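Local coordinates for protein 2-(3-amino-3-carboxypropyl)histidine synthase (Pyrococcus horikoshii, PDB 3LZD) that transfers the 3-amino-3-carboxypropyl group of S-adenosylmethionine to a histidine of elongation factor 2, the first step of diphthamide biosynthesis, using a [4Fe-4S] cluster, at residues V203-G208 / F356-G361; E248-K253 / E352-D357; K260-K265 / E345-L350; R285-L290 / R295-I300. All blocks are in the same frame, centred on the assembly; numbering follows the deposited sequence.

Contact 1 (V203-G208 / F356-G361); sequences VAKVRG and FDEILG
A single salt bridge, between Lys205 and Glu358, carries the contact of 203-208 with 356-361. Lys205 NZ donates to Glu358 OE1 at 2.9 Å, approaching on the syn side of that oxygen, which leaves NZ at 3.5 Å from Glu358 OE2 as well. The two side chains arrive from opposite directions, so their charged ends meet between two loops whose backbones stay well apart. Glu358 reaches across because its chain runs straight beyond CG (chi2 179°), whereas Lys205 is bent at every torsion after the first.

Backbone hydrogen bonds shape the chain at Lys205 and anchor the carboxylate of Glu358. Lys205 is the centre of an inverse gamma turn, closed by a weak bond from Val206 N to Ala204 O. On the other side, Glu358 OE2 accepts the backbone N-H of Tyr201.

Outside the pair, Ala227 of helix 219-228 packs on the Glu358 side chain. Ile359, next in sequence, touches the cluster and is backbone-bonded to its ligand Cys199, and the Glu358 side chain lies about 9 Å from the cluster. The arrangement is a surface salt bridge between two loops, one of which goes on to line the [4Fe-4S] site.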
loop_
_atom_site.group_PDB
_atom_site.type_symbol
_atom_site.label_atom_id
_atom_site.label_comp_id
_atom_site.label_asym_id
_atom_site.label_seq_id
_atom_site.Cartn_x
_atom_site.Cartn_y
_atom_site.Cartn_z
ATOM N N VAL A 203 1.807 -30.198 0.671
ATOM C CA VAL A 203 2.171 -31.266 1.618
ATOM C C VAL A 203 1.134 -32.381 1.694
ATOM O O VAL A 203 1.434 -33.479 2.169
ATOM C CB VAL A 203 2.391 -30.754 3.086
ATOM C CG1 VAL A 203 3.469 -29.670 3.116
ATOM C CG2 VAL A 203 1.086 -30.239 3.686
ATOM N N ALA A 204 -0.077 -32.109 1.215
ATOM C CA ALA A 204 -1.160 -33.101 1.273
ATOM C C ALA A 204 -1.377 -33.894 -0.013
ATOM O O ALA A 204 -2.284 -34.730 -0.077
ATOM C CB ALA A 204 -2.470 -32.414 1.674
ATOM N N LYS A 205 -0.560 -33.638 -1.032
ATOM C CA LYS A 205 -0.697 -34.351 -2.299
ATOM C C LYS A 205 0.171 -35.602 -2.267
ATOM O O LYS A 205 1.136 -35.736 -3.036
ATOM C CB LYS A 205 -0.273 -33.465 -3.472
ATOM C CG LYS A 205 -0.977 -32.107 -3.560
ATOM C CD LYS A 205 -2.484 -32.240 -3.675
ATOM C CE LYS A 205 -3.078 -31.167 -4.600
ATOM N NZ LYS A 205 -2.588 -29.790 -4.331
ATOM N N VAL A 206 -0.171 -36.507 -1.359
ATOM C CA VAL A 206 0.550 -37.759 -1.180
ATOM C C VAL A 206 -0.469 -38.874 -1.067
ATOM O O VAL A 206 -1.679 -38.618 -1.035
ATOM C CB VAL A 206 1.389 -37.762 0.115
ATOM C CG1 VAL A 206 2.578 -36.827 -0.031
ATOM C CG2 VAL A 206 0.506 -37.337 1.295
ATOM N N ARG A 207 0.027 -40.109 -1.028
ATOM C CA ARG A 207 -0.828 -41.280 -0.899
ATOM C C ARG A 207 -1.386 -41.249 0.519
ATOM O O ARG A 207 -0.651 -40.984 1.473
ATOM C CB ARG A 207 -0.010 -42.553 -1.116
ATOM N N GLY A 208 -2.681 -41.511 0.653
ATOM C CA GLY A 208 -3.316 -41.496 1.962
ATOM C C GLY A 208 -4.817 -41.557 1.762
ATOM O O GLY A 208 -5.341 -40.979 0.806
ATOM N N PHE A 356 -9.251 -25.458 -6.629
ATOM C CA PHE A 356 -8.687 -24.424 -5.772
ATOM C C PHE A 356 -7.493 -23.704 -6.401
ATOM O O PHE A 356 -6.556 -24.332 -6.882
ATOM C CB PHE A 356 -8.261 -25.041 -4.438
ATOM C CG PHE A 356 -8.275 -24.074 -3.291
ATOM C CD1 PHE A 356 -9.459 -23.794 -2.621
ATOM C CD2 PHE A 356 -7.112 -23.424 -2.897
ATOM C CE1 PHE A 356 -9.494 -22.879 -1.571
ATOM C CE2 PHE A 356 -7.135 -22.498 -1.841
ATOM C CZ PHE A 356 -8.329 -22.229 -1.181
ATOM N N ASP A 357 -7.530 -22.380 -6.388
ATOM C CA ASP A 357 -6.443 -21.596 -6.948
ATOM C C ASP A 357 -5.247 -21.648 -5.992
ATOM O O ASP A 357 -5.239 -20.990 -4.955
ATOM C CB ASP A 357 -6.888 -20.145 -7.127
ATOM C CG ASP A 357 -5.840 -19.301 -7.818
ATOM O OD1 ASP A 357 -5.656 -18.128 -7.427
ATOM O OD2 ASP A 357 -5.202 -19.813 -8.762
ATOM N N GLU A 358 -4.245 -22.442 -6.326
ATOM C CA GLU A 358 -3.065 -22.550 -5.477
ATOM C C GLU A 358 -1.884 -21.821 -6.089
ATOM O O GLU A 358 -1.791 -21.681 -7.307
ATOM C CB GLU A 358 -2.670 -24.018 -5.292
ATOM C CG GLU A 358 -3.370 -24.743 -4.155
ATOM C CD GLU A 358 -2.941 -26.204 -4.052
ATOM O OE1 GLU A 358 -3.503 -27.040 -4.787
ATOM O OE2 GLU A 358 -2.035 -26.513 -3.244
ATOM N N ILE A 359 -0.983 -21.348 -5.238
ATOM C CA ILE A 359 0.229 -20.702 -5.716
ATOM C C ILE A 359 1.285 -21.769 -5.453
ATOM O O ILE A 359 1.684 -21.993 -4.307
ATOM C CB ILE A 359 0.552 -19.422 -4.923
ATOM C CG1 ILE A 359 -0.509 -18.357 -5.219
ATOM C CG2 ILE A 359 1.940 -18.917 -5.285
ATOM C CD1 ILE A 359 -0.316 -17.048 -4.445
ATOM N N LEU A 360 1.730 -22.432 -6.518
ATOM C CA LEU A 360 2.692 -23.509 -6.375
ATOM C C LEU A 360 4.140 -23.092 -6.562
ATOM O O LEU A 360 4.429 -22.146 -7.281
ATOM C CB LEU A 360 2.343 -24.630 -7.350
ATOM C CG LEU A 360 0.893 -25.120 -7.240
ATOM C CD1 LEU A 360 0.513 -25.913 -8.470
ATOM C CD2 LEU A 360 0.715 -25.951 -5.984
ATOM N N GLY A 361 5.038 -23.795 -5.873
ATOM C CA GLY A 361 6.460 -23.526 -5.985
ATOM C C GLY A 361 7.124 -24.736 -6.631
ATOM O O GLY A 361 6.434 -25.633 -7.118
#

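Contact 2 (E248-K253 / E352-D357); sequences ERFIRK and EEYEFD
The hydroxyl oxygen OH of Tyr354 lies 4.0 Å from Phe250 CZ and shares a hydrogen bond with OE2 of Glu343, a polar tie that fixes the far end of the tyrosine while its ring serves as a surface for the phenylalanine. The two rings form an offset edge-to-face pair, with the edge of Phe250 turned to the face of Tyr354, centroids 5.9 Å apart and planes at 81°. Within the pair, Phe250 CE2 stands 4.2 Å from Tyr354 CE1. With its CG opposite the backbone N (chi1 -168°), Tyr354 carries its ring toward the helix and presents that face to Phe250.

In the fold, this joint ties the first turns of helix 248-261 to the loop that follows helix 341-347 and leads on toward the iron-sulfur site. Val226 of helix 219-228 and Leu328 of helix 325-328 each touch both rings, so the pair sits where three helices and the loop converge. Further along the loop, Phe356 takes a lesser share: its CE1 is 4.5 Å from Phe250 CZ, and its ring also rests on Phe219 and Leu328.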
loop_
_atom_site.group_PDB
_atom_site.type_symbol
_atom_site.label_atom_id
_atom_site.label_comp_id
_atom_site.label_asym_id
_atom_site.label_seq_id
_atom_site.Cartn_x
_atom_site.Cartn_y
_atom_site.Cartn_z
ATOM N N GLU A 248 -19.277 -28.415 0.187
ATOM C CA GLU A 248 -20.536 -28.130 -0.508
ATOM C C GLU A 248 -20.965 -26.669 -0.429
ATOM O O GLU A 248 -21.048 -25.997 -1.452
ATOM C CB GLU A 248 -21.658 -29.034 0.014
ATOM C CG GLU A 248 -22.987 -28.851 -0.721
ATOM C CD GLU A 248 -23.809 -30.131 -0.800
ATOM O OE1 GLU A 248 -24.127 -30.720 0.260
ATOM O OE2 GLU A 248 -24.141 -30.552 -1.930
ATOM N N ARG A 249 -21.242 -26.177 0.772
ATOM C CA ARG A 249 -21.647 -24.780 0.942
ATOM C C ARG A 249 -20.722 -23.822 0.175
ATOM O O ARG A 249 -21.165 -23.034 -0.667
ATOM C CB ARG A 249 -21.626 -24.408 2.426
ATOM C CG ARG A 249 -21.523 -22.909 2.700
ATOM C CD ARG A 249 -22.874 -22.212 2.661
ATOM N NE ARG A 249 -23.746 -22.680 3.736
ATOM C CZ ARG A 249 -24.928 -22.146 4.027
ATOM N NH1 ARG A 249 -25.389 -21.117 3.326
ATOM N NH2 ARG A 249 -25.653 -22.646 5.018
ATOM N N PHE A 250 -19.433 -23.901 0.488
ATOM C CA PHE A 250 -18.430 -23.058 -0.134
ATOM C C PHE A 250 -18.512 -23.115 -1.659
ATOM O O PHE A 250 -18.586 -22.087 -2.334
ATOM C CB PHE A 250 -17.036 -23.502 0.329
ATOM C CG PHE A 250 -15.920 -22.966 -0.516
ATOM C CD1 PHE A 250 -15.499 -21.653 -0.385
ATOM C CD2 PHE A 250 -15.314 -23.770 -1.471
ATOM C CE1 PHE A 250 -14.493 -21.149 -1.192
ATOM C CE2 PHE A 250 -14.301 -23.270 -2.284
ATOM C CZ PHE A 250 -13.892 -21.958 -2.144
ATOM N N ILE A 251 -18.497 -24.324 -2.196
ATOM C CA ILE A 251 -18.546 -24.508 -3.635
ATOM C C ILE A 251 -19.780 -23.877 -4.277
ATOM O O ILE A 251 -19.675 -23.236 -5.321
ATOM C CB ILE A 251 -18.443 -26.012 -3.990
ATOM C CG1 ILE A 251 -17.027 -26.500 -3.665
ATOM C CG2 ILE A 251 -18.760 -26.245 -5.470
ATOM C CD1 ILE A 251 -16.809 -27.986 -3.860
ATOM N N ARG A 252 -20.943 -24.042 -3.655
ATOM C CA ARG A 252 -22.166 -23.463 -4.198
ATOM C C ARG A 252 -22.012 -21.951 -4.236
ATOM O O ARG A 252 -22.359 -21.306 -5.230
ATOM C CB ARG A 252 -23.377 -23.842 -3.334
ATOM N N LYS A 253 -21.473 -21.394 -3.154
ATOM C CA LYS A 253 -21.270 -19.956 -3.057
ATOM C C LYS A 253 -20.387 -19.450 -4.189
ATOM O O LYS A 253 -20.599 -18.352 -4.701
ATOM C CB LYS A 253 -20.648 -19.593 -1.709
ATOM N N GLU A 352 -14.604 -27.711 -16.261
ATOM C CA GLU A 352 -15.890 -28.223 -15.798
ATOM C C GLU A 352 -16.005 -28.376 -14.284
ATOM O O GLU A 352 -16.992 -27.945 -13.684
ATOM C CB GLU A 352 -16.188 -29.568 -16.470
ATOM N N GLU A 353 -15.006 -28.992 -13.663
ATOM C CA GLU A 353 -15.041 -29.195 -12.219
ATOM C C GLU A 353 -14.308 -28.072 -11.487
ATOM O O GLU A 353 -13.374 -27.475 -12.031
ATOM C CB GLU A 353 -14.418 -30.549 -11.869
ATOM N N TYR A 354 -14.733 -27.785 -10.258
ATOM C CA TYR A 354 -14.106 -26.731 -9.463
ATOM C C TYR A 354 -12.706 -27.117 -9.020
ATOM O O TYR A 354 -12.431 -28.277 -8.737
ATOM C CB TYR A 354 -14.944 -26.406 -8.225
ATOM C CG TYR A 354 -14.481 -25.143 -7.544
ATOM C CD1 TYR A 354 -13.370 -25.149 -6.700
ATOM C CD2 TYR A 354 -15.083 -23.919 -7.835
ATOM C CE1 TYR A 354 -12.865 -23.968 -6.178
ATOM C CE2 TYR A 354 -14.594 -22.737 -7.317
ATOM C CZ TYR A 354 -13.481 -22.763 -6.494
ATOM O OH TYR A 354 -12.979 -21.581 -6.010
ATOM N N GLU A 355 -11.824 -26.132 -8.949
ATOM C CA GLU A 355 -10.452 -26.380 -8.538
ATOM C C GLU A 355 -9.894 -25.179 -7.763
ATOM O O GLU A 355 -10.043 -24.031 -8.186
ATOM C CB GLU A 355 -9.613 -26.671 -9.778
ATOM C CG GLU A 355 -8.145 -26.918 -9.530
ATOM C CD GLU A 355 -7.429 -27.355 -10.796
ATOM O OE1 GLU A 355 -6.182 -27.412 -10.795
ATOM O OE2 GLU A 355 -8.124 -27.647 -11.794
ATOM N N PHE A 356 -9.251 -25.458 -6.629
ATOM C CA PHE A 356 -8.687 -24.424 -5.772
ATOM C C PHE A 356 -7.493 -23.704 -6.401
ATOM O O PHE A 356 -6.556 -24.332 -6.882
ATOM C CB PHE A 356 -8.261 -25.041 -4.438
ATOM C CG PHE A 356 -8.275 -24.074 -3.291
ATOM C CD1 PHE A 356 -9.459 -23.794 -2.621
ATOM C CD2 PHE A 356 -7.112 -23.424 -2.897
ATOM C CE1 PHE A 356 -9.494 -22.879 -1.571
ATOM C CE2 PHE A 356 -7.135 -22.498 -1.841
ATOM C CZ PHE A 356 -8.329 -22.229 -1.181
ATOM N N ASP A 357 -7.530 -22.380 -6.388
ATOM C CA ASP A 357 -6.443 -21.596 -6.948
ATOM C C ASP A 357 -5.247 -21.648 -5.992
ATOM O O ASP A 357 -5.239 -20.990 -4.955
ATOM C CB ASP A 357 -6.888 -20.145 -7.127
ATOM C CG ASP A 357 -5.840 -19.301 -7.818
ATOM O OD1 ASP A 357 -5.656 -18.128 -7.427
ATOM O OD2 ASP A 357 -5.202 -19.813 -8.762
#

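Contact 3 (K260-K265 / E345-L350); sequences KAMDAK and EILLGL
Leu347 is the hub where the end of helix 248-261 meets helix 341-347. Its CD1 presses on Ala261 CB at 3.5 Å, a tight approach for two methyl groups, and also lies 3.7 Å from the carbonyl O of Ala261. From the same segment as Ala261, Met262 lays its thioether alongside Leu347: SD is 3.9 Å from Leu347 CG and 3.9 Å from Leu347 O. The two side chains run antiparallel alongside one another, so the sulfur touches the leucine at its branch point, while the methyl tip CD1 goes on to the alanine. Leu347 CG stands opposite its backbone N (chi1 178°), which carries the isobutyl group across to Ala261. Met262 is folded at chi2 (-58°) and chi3, which brings its sulfur over the leucine.

The backbones behind these groups are shaped by a turn and a helix cap. A type I beta turn from Ala261 to Ala264, closed by Ala264 N bonding to Ala261 O at 3.1 Å, sets Ala261 and Met262 in place as the helix gives way. On the other side Gly349, with positive phi, ends helix 341-347 in a Schellman motif, in which Leu350 N bonds to Glu345 O at 2.8 Å and Gly349 N bonds back to Ile346 O.

Further out, Ile258 of helix 248-261 and Arg295 also touch Leu347, and Ala317 of strand 317-320 lies against Ala261. The contact thus packs the end of helix 248-261 and the turn after it against the last turn of helix 341-347, beside the four-stranded parallel sheet.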
loop_
_atom_site.group_PDB
_atom_site.type_symbol
_atom_site.label_atom_id
_atom_site.label_comp_id
_atom_site.label_asym_id
_atom_site.label_seq_id
_atom_site.Cartn_x
_atom_site.Cartn_y
_atom_site.Cartn_z
ATOM N N LYS A 260 -23.067 -14.563 -11.174
ATOM C CA LYS A 260 -23.176 -13.111 -11.193
ATOM C C LYS A 260 -22.224 -12.445 -12.180
ATOM O O LYS A 260 -22.408 -11.281 -12.525
ATOM C CB LYS A 260 -22.915 -12.540 -9.800
ATOM C CG LYS A 260 -23.813 -13.090 -8.700
ATOM C CD LYS A 260 -23.411 -12.516 -7.347
ATOM C CE LYS A 260 -24.259 -13.087 -6.224
ATOM N NZ LYS A 260 -23.813 -12.587 -4.894
ATOM N N ALA A 261 -21.205 -13.170 -12.628
ATOM C CA ALA A 261 -20.247 -12.597 -13.561
ATOM C C ALA A 261 -20.527 -13.031 -14.994
ATOM O O ALA A 261 -19.898 -12.540 -15.932
ATOM C CB ALA A 261 -18.839 -12.988 -13.163
ATOM N N MET A 262 -21.474 -13.948 -15.158
ATOM C CA MET A 262 -21.836 -14.449 -16.477
ATOM C C MET A 262 -22.175 -13.361 -17.488
ATOM O O MET A 262 -21.703 -13.392 -18.626
ATOM C CB MET A 262 -23.016 -15.416 -16.369
ATOM C CG MET A 262 -22.611 -16.834 -16.042
ATOM S SD MET A 262 -21.470 -17.482 -17.287
ATOM C CE MET A 262 -22.618 -18.029 -18.555
ATOM N N ASP A 263 -22.988 -12.397 -17.075
ATOM C CA ASP A 263 -23.391 -11.328 -17.976
ATOM C C ASP A 263 -22.475 -10.105 -17.935
ATOM O O ASP A 263 -22.891 -9.008 -18.300
ATOM C CB ASP A 263 -24.835 -10.907 -17.674
ATOM N N ALA A 264 -21.234 -10.285 -17.497
ATOM C CA ALA A 264 -20.304 -9.165 -17.440
ATOM C C ALA A 264 -19.477 -9.114 -18.721
ATOM O O ALA A 264 -19.117 -10.153 -19.279
ATOM C CB ALA A 264 -19.392 -9.303 -16.227
ATOM N N LYS A 265 -19.164 -7.907 -19.186
ATOM C CA LYS A 265 -18.396 -7.764 -20.411
ATOM C C LYS A 265 -16.997 -7.213 -20.178
ATOM O O LYS A 265 -16.046 -7.589 -20.877
ATOM C CB LYS A 265 -19.145 -6.858 -21.389
ATOM N N GLU A 345 -12.004 -19.766 -15.897
ATOM C CA GLU A 345 -12.010 -20.861 -16.856
ATOM C C GLU A 345 -13.345 -21.613 -16.810
ATOM O O GLU A 345 -13.825 -22.090 -17.833
ATOM C CB GLU A 345 -10.823 -21.783 -16.572
ATOM C CG GLU A 345 -9.509 -20.998 -16.474
ATOM C CD GLU A 345 -8.297 -21.854 -16.120
ATOM O OE1 GLU A 345 -8.387 -22.667 -15.171
ATOM O OE2 GLU A 345 -7.248 -21.694 -16.782
ATOM N N ILE A 346 -13.956 -21.700 -15.635
ATOM C CA ILE A 346 -15.249 -22.365 -15.529
ATOM C C ILE A 346 -16.287 -21.466 -16.180
ATOM O O ILE A 346 -17.115 -21.932 -16.958
ATOM C CB ILE A 346 -15.662 -22.607 -14.063
ATOM C CG1 ILE A 346 -14.821 -23.725 -13.458
ATOM C CG2 ILE A 346 -17.130 -22.962 -13.984
ATOM C CD1 ILE A 346 -15.186 -24.042 -12.016
ATOM N N LEU A 347 -16.230 -20.171 -15.872
ATOM C CA LEU A 347 -17.179 -19.212 -16.435
ATOM C C LEU A 347 -17.134 -19.202 -17.963
ATOM O O LEU A 347 -18.175 -19.177 -18.622
ATOM C CB LEU A 347 -16.907 -17.804 -15.894
ATOM C CG LEU A 347 -17.791 -16.660 -16.416
ATOM C CD1 LEU A 347 -17.826 -15.525 -15.411
ATOM C CD2 LEU A 347 -17.266 -16.162 -17.749
ATOM N N LEU A 348 -15.929 -19.211 -18.519
ATOM C CA LEU A 348 -15.765 -19.214 -19.963
ATOM C C LEU A 348 -16.121 -20.568 -20.580
ATOM O O LEU A 348 -16.140 -20.710 -21.802
ATOM C CB LEU A 348 -14.331 -18.852 -20.332
ATOM C CG LEU A 348 -13.905 -17.414 -20.052
ATOM C CD1 LEU A 348 -12.530 -17.185 -20.671
ATOM C CD2 LEU A 348 -14.920 -16.439 -20.647
ATOM N N GLY A 349 -16.387 -21.561 -19.735
ATOM C CA GLY A 349 -16.747 -22.879 -20.225
ATOM C C GLY A 349 -15.584 -23.769 -20.631
ATOM O O GLY A 349 -15.779 -24.749 -21.343
ATOM N N LEU A 350 -14.378 -23.446 -20.179
ATOM C CA LEU A 350 -13.198 -24.241 -20.523
ATOM C C LEU A 350 -12.915 -25.334 -19.497
ATOM O O LEU A 350 -12.351 -26.378 -19.823
ATOM C CB LEU A 350 -11.969 -23.335 -20.643
ATOM C CG LEU A 350 -11.932 -22.344 -21.809
ATOM C CD1 LEU A 350 -13.241 -21.567 -21.904
ATOM C CD2 LEU A 350 -10.770 -21.399 -21.611
#

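Contact 4 (R285-L290 / R295-I300); sequences RIVKLL and REARLI
Ala297 of strand 296-302 pushes its methyl into a hollow of helix 280-292 between Val287 and Leu290. The methyl CB sits 3.7 Å from Leu290 CD1 and 3.9 Å from Leu290 CB, and Val287 CG1 closes the other side at 4.1 Å. The small side chain is consistent with the close approach of the helix: the axes of the short segments pass 7.4 Å apart, running nearly antiparallel. In return Val287 is the bump of the helix. With CG1 opposite the backbone N (chi1 168°), that methyl settles 3.7 Å from Ala297 O, and CG2 spreads the other way to reach Leu299 CB at 4.1 Å; the Val287 and Leu299 side chains lie roughly perpendicular. Val269 and Phe267 of the neighbouring strand 266-272 continue the floor beneath Val287 and Leu290. From the other side of the strand, the charged end of Arg298 points to Glu78 and Glu71 of the second subunit.

At the far end, the return from helix to strand is pinned by Arg295 N donating to Leu290 O at 3.1 Å. The bond is moderately straight (152°), and the donor stands above the carbonyl plane, 36° out of it. Arg295 turns its guanidinium away, where NH2 bonds to His293 O.

This is the helix-to-second-strand packing of a beta-alpha-beta unit. Its chemistry, interlocking aliphatic groups plus one backbone bond, implies a joint held mainly by shape.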
loop_
_atom_site.group_PDB
_atom_site.type_symbol
_atom_site.label_atom_id
_atom_site.label_comp_id
_atom_site.label_asym_id
_atom_site.label_seq_id
_atom_site.Cartn_x
_atom_site.Cartn_y
_atom_site.Cartn_z
ATOM N N ARG A 285 -2.225 -14.204 -19.262
ATOM C CA ARG A 285 -2.876 -15.333 -19.912
ATOM C C ARG A 285 -4.388 -15.181 -19.774
ATOM O O ARG A 285 -5.126 -15.367 -20.742
ATOM C CB ARG A 285 -2.412 -16.640 -19.265
ATOM C CG ARG A 285 -2.261 -17.813 -20.217
ATOM C CD ARG A 285 -3.361 -18.841 -20.029
ATOM N NE ARG A 285 -3.475 -19.273 -18.638
ATOM C CZ ARG A 285 -4.392 -20.126 -18.200
ATOM N NH1 ARG A 285 -5.269 -20.649 -19.045
ATOM N NH2 ARG A 285 -4.448 -20.440 -16.914
ATOM N N ILE A 286 -4.843 -14.828 -18.573
ATOM C CA ILE A 286 -6.273 -14.645 -18.314
ATOM C C ILE A 286 -6.847 -13.462 -19.096
ATOM O O ILE A 286 -8.001 -13.483 -19.514
ATOM C CB ILE A 286 -6.544 -14.433 -16.802
ATOM C CG1 ILE A 286 -6.205 -15.714 -16.043
ATOM C CG2 ILE A 286 -7.997 -14.029 -16.559
ATOM C CD1 ILE A 286 -6.889 -16.951 -16.581
ATOM N N VAL A 287 -6.047 -12.424 -19.288
ATOM C CA VAL A 287 -6.515 -11.266 -20.042
ATOM C C VAL A 287 -6.713 -11.714 -21.489
ATOM O O VAL A 287 -7.710 -11.382 -22.121
ATOM C CB VAL A 287 -5.485 -10.115 -19.993
ATOM C CG1 VAL A 287 -5.834 -9.024 -21.022
ATOM C CG2 VAL A 287 -5.460 -9.517 -18.598
ATOM N N LYS A 288 -5.767 -12.496 -21.995
ATOM C CA LYS A 288 -5.839 -12.981 -23.367
ATOM C C LYS A 288 -7.030 -13.916 -23.538
ATOM O O LYS A 288 -7.761 -13.824 -24.518
ATOM C CB LYS A 288 -4.539 -13.703 -23.749
ATOM N N LEU A 289 -7.239 -14.797 -22.569
ATOM C CA LEU A 289 -8.346 -15.739 -22.644
ATOM C C LEU A 289 -9.704 -15.053 -22.658
ATOM O O LEU A 289 -10.582 -15.421 -23.440
ATOM C CB LEU A 289 -8.294 -16.730 -21.487
ATOM C CG LEU A 289 -9.298 -17.878 -21.614
ATOM C CD1 LEU A 289 -8.869 -18.808 -22.764
ATOM C CD2 LEU A 289 -9.369 -18.651 -20.296
ATOM N N LEU A 290 -9.893 -14.061 -21.795
ATOM C CA LEU A 290 -11.174 -13.360 -21.764
ATOM C C LEU A 290 -11.442 -12.658 -23.098
ATOM O O LEU A 290 -12.556 -12.706 -23.623
ATOM C CB LEU A 290 -11.198 -12.336 -20.625
ATOM C CG LEU A 290 -11.406 -12.882 -19.208
ATOM C CD1 LEU A 290 -11.117 -11.789 -18.198
ATOM C CD2 LEU A 290 -12.824 -13.391 -19.049
ATOM N N ARG A 295 -15.018 -10.963 -24.223
ATOM C CA ARG A 295 -15.023 -10.008 -23.117
ATOM C C ARG A 295 -13.889 -9.000 -23.211
ATOM O O ARG A 295 -12.915 -9.202 -23.938
ATOM C CB ARG A 295 -14.897 -10.729 -21.769
ATOM C CG ARG A 295 -16.163 -11.381 -21.260
ATOM C CD ARG A 295 -16.460 -12.677 -21.961
ATOM N NE ARG A 295 -17.517 -13.415 -21.275
ATOM C CZ ARG A 295 -17.990 -14.590 -21.685
ATOM N NH1 ARG A 295 -18.953 -15.197 -21.002
ATOM N NH2 ARG A 295 -17.500 -15.159 -22.783
ATOM N N GLU A 296 -14.027 -7.904 -22.480
ATOM C CA GLU A 296 -12.970 -6.906 -22.435
ATOM C C GLU A 296 -12.253 -7.193 -21.120
ATOM O O GLU A 296 -12.885 -7.566 -20.130
ATOM C CB GLU A 296 -13.541 -5.486 -22.431
ATOM C CG GLU A 296 -14.218 -5.071 -23.736
ATOM C CD GLU A 296 -14.677 -3.617 -23.713
ATOM O OE1 GLU A 296 -13.813 -2.715 -23.640
ATOM O OE2 GLU A 296 -15.903 -3.378 -23.760
ATOM N N ALA A 297 -10.934 -7.045 -21.114
ATOM C CA ALA A 297 -10.172 -7.310 -19.913
ATOM C C ALA A 297 -8.959 -6.412 -19.848
ATOM O O ALA A 297 -8.241 -6.246 -20.834
ATOM C CB ALA A 297 -9.747 -8.770 -19.879
ATOM N N ARG A 298 -8.739 -5.830 -18.674
ATOM C CA ARG A 298 -7.609 -4.943 -18.452
ATOM C C ARG A 298 -6.799 -5.468 -17.281
ATOM O O ARG A 298 -7.363 -5.810 -16.241
ATOM C CB ARG A 298 -8.104 -3.531 -18.117
ATOM C CG ARG A 298 -6.999 -2.566 -17.714
ATOM C CD ARG A 298 -6.191 -2.170 -18.928
ATOM N NE ARG A 298 -7.091 -1.666 -19.958
ATOM C CZ ARG A 298 -6.949 -1.896 -21.259
ATOM N NH1 ARG A 298 -7.829 -1.396 -22.121
ATOM N NH2 ARG A 298 -5.928 -2.628 -21.694
ATOM N N LEU A 299 -5.483 -5.531 -17.452
ATOM C CA LEU A 299 -4.601 -5.993 -16.385
ATOM C C LEU A 299 -4.367 -4.834 -15.396
ATOM O O LEU A 299 -3.979 -3.719 -15.787
ATOM C CB LEU A 299 -3.278 -6.493 -16.981
ATOM C CG LEU A 299 -2.292 -7.247 -16.085
ATOM C CD1 LEU A 299 -1.618 -8.337 -16.896
ATOM C CD2 LEU A 299 -1.246 -6.283 -15.503
ATOM N N ILE A 300 -4.628 -5.100 -14.119
ATOM C CA ILE A 300 -4.471 -4.096 -13.072
ATOM C C ILE A 300 -3.365 -4.480 -12.095
ATOM O O ILE A 300 -3.357 -5.589 -11.567
ATOM C CB ILE A 300 -5.792 -3.921 -12.282
ATOM C CG1 ILE A 300 -6.905 -3.499 -13.249
ATOM C CG2 ILE A 300 -5.606 -2.891 -11.151
ATOM C CD1 ILE A 300 -8.315 -3.669 -12.694
#

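Overall arrangement
Contacts 3 and 4 are buried and largely aliphatic, whereas contacts 1 and 2 lie at the surface and rest on an ion pair and an aromatic pair. Contact 4 is internal to one beta-alpha-beta unit; the others join elements far apart in sequence. Contacts 2 and 3 use opposite ends of helix 248-261, and their other segments are the end of helix 341-347 and the loop just after it, where Ile346 packs on the backbone at Tyr354. A salt bridge from Glu345 to Arg285 and packing of Leu348 on Leu289 couple contacts 3 and 4. Contacts 1 and 2 share Phe356 and Asp357, linking this helical region by one loop to the iron-sulfur site.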